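Local coordinates for envelope glycoprotein (Thogoto virus, PDB 5XEA) that probably attaches the virus to a host-cell receptor and then induces fusion of the virion with the host membrane, at residues Q237-Q241 with Y242-N246. Residues are numbered along the deposited sequence; the frame is centred on the assembly and turned at random.
With NAG (2-acetamido-2-deoxy-beta-D-glucopyranose), chain F.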
ATOM      1  N   GLN B 237     -27.433  -3.201   3.655  1.00 54.25           N
ATOM      2  CA  GLN B 237     -26.909  -3.574   4.960  1.00 55.23           C
ATOM      3  C   GLN B 237     -25.418  -3.845   4.781  1.00 57.83           C
ATOM      4  O   GLN B 237     -25.030  -4.834   4.151  1.00 50.61           O
ATOM      5  CB  GLN B 237     -27.656  -4.798   5.476  1.00 63.78           C
ATOM      6  CG  GLN B 237     -27.474  -5.104   6.925  1.00 76.83           C
ATOM      7  CD  GLN B 237     -28.560  -6.022   7.429  1.00 81.72           C
ATOM      8  OE1 GLN B 237     -29.715  -5.615   7.554  1.00 76.91           O
ATOM      9  NE2 GLN B 237     -28.206  -7.276   7.694  1.00 90.55           N
ATOM     10  N   PHE B 238     -24.587  -2.982   5.353  1.00 55.82           N
ATOM     11  CA  PHE B 238     -23.244  -2.778   4.837  1.00 55.85           C
ATOM     12  C   PHE B 238     -22.312  -2.376   5.972  1.00 44.72           C
ATOM     13  O   PHE B 238     -22.709  -1.638   6.876  1.00 48.54           O
ATOM     14  CB  PHE B 238     -23.300  -1.698   3.736  1.00 63.89           C
ATOM     15  CG  PHE B 238     -21.980  -1.380   3.121  1.00 63.91           C
ATOM     16  CD1 PHE B 238     -21.430  -2.215   2.158  1.00 72.44           C
ATOM     17  CD2 PHE B 238     -21.294  -0.239   3.492  1.00 63.75           C
ATOM     18  CE1 PHE B 238     -20.194  -1.932   1.585  1.00 69.04           C
ATOM     19  CE2 PHE B 238     -20.063   0.056   2.927  1.00 73.10           C
ATOM     20  CZ  PHE B 238     -19.508  -0.798   1.971  1.00 70.50           C
ATOM     21  N   CYS B 239     -21.073  -2.863   5.935  1.00 43.74           N
ATOM     22  CA  CYS B 239     -20.092  -2.462   6.932  1.00 47.25           C
ATOM     23  C   CYS B 239     -18.815  -2.002   6.248  1.00 50.84           C
ATOM     24  O   CYS B 239     -18.472  -2.460   5.154  1.00 44.48           O
ATOM     25  CB  CYS B 239     -19.782  -3.598   7.936  1.00 65.57           C
ATOM     26  SG  CYS B 239     -21.234  -4.229   8.843  1.00104.99           S
ATOM     27  N   HIS B 240     -18.131  -1.061   6.896  1.00 46.32           N
ATOM     28  CA  HIS B 240     -16.807  -0.636   6.466  1.00 45.98           C
ATOM     29  C   HIS B 240     -15.957  -0.426   7.710  1.00 42.36           C
ATOM     30  O   HIS B 240     -16.233   0.475   8.505  1.00 46.46           O
ATOM     31  CB  HIS B 240     -16.853   0.632   5.611  1.00 45.06           C
ATOM     32  CG  HIS B 240     -15.504   1.071   5.154  1.00 43.90           C
ATOM     33  ND1 HIS B 240     -14.803   2.084   5.771  1.00 52.00           N
ATOM     34  CD2 HIS B 240     -14.701   0.599   4.172  1.00 48.03           C
ATOM     35  CE1 HIS B 240     -13.633   2.234   5.176  1.00 51.36           C
ATOM     36  NE2 HIS B 240     -13.544   1.340   4.207  1.00 52.17           N
ATOM     37  N   GLN B 241     -14.927  -1.266   7.871  1.00 42.88           N
ATOM     38  CA  GLN B 241     -14.032  -1.212   9.022  1.00 37.01           C
ATOM     39  C   GLN B 241     -14.809  -1.151  10.330  1.00 38.79           C
ATOM     40  O   GLN B 241     -15.579  -2.070  10.629  1.00 48.76           O
ATOM     41  CB  GLN B 241     -13.058  -0.038   8.865  1.00 41.72           C
ATOM     42  CG  GLN B 241     -12.207  -0.230   7.587  1.00 42.43           C
ATOM     43  CD  GLN B 241     -10.965   0.632   7.493  1.00 48.78           C
ATOM     44  OE1 GLN B 241     -10.795   1.592   8.241  1.00 47.45           O
ATOM     45  NE2 GLN B 241     -10.072   0.272   6.563  1.00 44.94           N
ATOM     46  N   TYR B 242     -14.632  -0.081  11.104  1.00 44.18           N
ATOM     47  CA  TYR B 242     -15.235   0.065  12.430  1.00 55.52           C
ATOM     48  C   TYR B 242     -16.711   0.458  12.417  1.00 52.03           C
ATOM     49  O   TYR B 242     -17.249   0.730  13.493  1.00 60.67           O
ATOM     50  CB  TYR B 242     -14.481   1.118  13.251  1.00 61.43           C
ATOM     51  CG  TYR B 242     -13.014   0.856  13.392  1.00 58.06           C
ATOM     52  CD1 TYR B 242     -12.543  -0.193  14.189  1.00 78.29           C
ATOM     53  CD2 TYR B 242     -12.089   1.660  12.742  1.00 57.36           C
ATOM     54  CE1 TYR B 242     -11.170  -0.439  14.325  1.00 73.86           C
ATOM     55  CE2 TYR B 242     -10.730   1.430  12.869  1.00 73.57           C
ATOM     56  CZ  TYR B 242     -10.274   0.383  13.656  1.00 75.97           C
ATOM     57  OH  TYR B 242      -8.919   0.186  13.761  1.00 65.24           O
ATOM     58  N   ALA B 243     -17.379   0.531  11.266  1.00 59.30           N
ATOM     59  CA  ALA B 243     -18.751   1.025  11.205  1.00 48.18           C
ATOM     60  C   ALA B 243     -19.622   0.081  10.390  1.00 54.71           C
ATOM     61  O   ALA B 243     -19.186  -0.446   9.358  1.00 58.34           O
ATOM     62  CB  ALA B 243     -18.816   2.427  10.589  1.00 47.07           C
ATOM     63  N   CYS B 244     -20.845  -0.147  10.861  1.00 46.80           N
ATOM     64  CA  CYS B 244     -21.861  -0.816  10.065  1.00 45.59           C
ATOM     65  C   CYS B 244     -23.008   0.145   9.794  1.00 53.03           C
ATOM     66  O   CYS B 244     -23.319   1.016  10.611  1.00 49.60           O
ATOM     67  CB  CYS B 244     -22.394  -2.069  10.740  1.00 42.11           C
ATOM     68  SG  CYS B 244     -21.199  -3.441  10.728  1.00 56.45           S
ATOM     69  N   TYR B 245     -23.633  -0.027   8.637  1.00 50.56           N
ATOM     70  CA  TYR B 245     -24.711   0.837   8.187  1.00 48.32           C
ATOM     71  C   TYR B 245     -25.911  -0.009   7.799  1.00 52.78           C
ATOM     72  O   TYR B 245     -25.773  -1.139   7.318  1.00 47.36           O
ATOM     73  CB  TYR B 245     -24.288   1.708   6.992  1.00 47.46           C
ATOM     74  CG  TYR B 245     -23.133   2.627   7.291  1.00 51.52           C
ATOM     75  CD1 TYR B 245     -23.346   3.927   7.717  1.00 52.33           C
ATOM     76  CD2 TYR B 245     -21.820   2.187   7.155  1.00 50.41           C
ATOM     77  CE1 TYR B 245     -22.284   4.767   7.997  1.00 50.70           C
ATOM     78  CE2 TYR B 245     -20.755   3.025   7.430  1.00 51.33           C
ATOM     79  CZ  TYR B 245     -20.995   4.308   7.848  1.00 49.11           C
ATOM     80  OH  TYR B 245     -19.941   5.137   8.125  1.00 59.23           O
ATOM     81  N   ASN B 246     -27.096   0.549   8.040  1.00 48.80           N
ATOM     82  CA  ASN B 246     -28.349  -0.002   7.535  1.00 49.14           C
ATOM     83  C   ASN B 246     -29.062   1.153   6.834  1.00 53.06           C
ATOM     84  O   ASN B 246     -29.622   2.038   7.491  1.00 53.35           O
ATOM     85  CB  ASN B 246     -29.197  -0.605   8.648  1.00 51.39           C
ATOM     86  CG  ASN B 246     -30.436  -1.291   8.124  1.00 74.23           C
ATOM     87  OD1 ASN B 246     -30.421  -1.890   7.052  1.00 86.12           O
ATOM     88  ND2 ASN B 246     -31.521  -1.205   8.879  1.00 93.91           N
TER
HETATM   89  C1  NAG F   1     -32.764  -1.807   8.483  1.00 80.59           C
HETATM   90  C2  NAG F   1     -33.232  -2.852   9.496  1.00 95.27           C
HETATM   91  C3  NAG F   1     -34.608  -3.384   9.113  1.00104.30           C
HETATM   92  C4  NAG F   1     -35.595  -2.237   8.924  1.00106.48           C
HETATM   93  C5  NAG F   1     -35.029  -1.220   7.936  1.00100.20           C
HETATM   94  C6  NAG F   1     -35.887   0.017   7.809  1.00 99.00           C
HETATM   95  C7  NAG F   1     -31.828  -4.405  10.774  1.00 92.25           C
HETATM   96  C8  NAG F   1     -30.871  -5.554  10.700  1.00 91.02           C
HETATM   97  N2  NAG F   1     -32.284  -3.948   9.604  1.00 94.26           N
HETATM   98  O3  NAG F   1     -35.032  -4.272  10.142  1.00104.31           O
HETATM   99  O4  NAG F   1     -36.833  -2.706   8.402  1.00112.80           O
HETATM  100  O5  NAG F   1     -33.739  -0.777   8.375  1.00 93.80           O
HETATM  101  O6  NAG F   1     -35.760   0.850   8.954  1.00 97.93           O
HETATM  102  O7  NAG F   1     -32.167  -3.908  11.842  1.00 90.88           O
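F238 and Y245 exchange two backbone hydrogen bonds, as do H240 and A243, tying strands 237-240 and 243-246 into an antiparallel pair whose short axes run at 162°. The bond from Y245 N to F238 O is the shortest, 2.6 Å; at the turn, A243 N reaches H240 O at 3.0 Å. Q241 and Y242 form the corners of this type II' turn.

In the non-hydrogen-bonded pair between, C239 and C244 approach to 4.0 Å between CA atoms, and a disulfide of 2.0 Å links SG to SG. Both sulfurs lie anti to their own carbonyl carbons, which brings them together between the strands, and the bridge twists through a chi3 of 101°. W155 packs against C239, and L153 against C244, both from strand 133-156. On the other face Y245 CD2 comes to the edge of the F238 ring, 4.4 Å from F238 CD2; F231 touches both rings, while D226 takes the Y245 hydroxyl. Beyond the cystine, N246 ND2 carries the N-linked glycan at C1, and Q237 OE1 lies 3.4 Å from the methyl carbon C8 of its acetamide.

Strand 243-247 also pairs with strand 24-35, which places the hairpin at the edge of the sheet within this chain. The type II' turn makes it a tight two-residue beta hairpin, with a cross-strand disulfide in a non-hydrogen-bonded pair and a glycan at its open end.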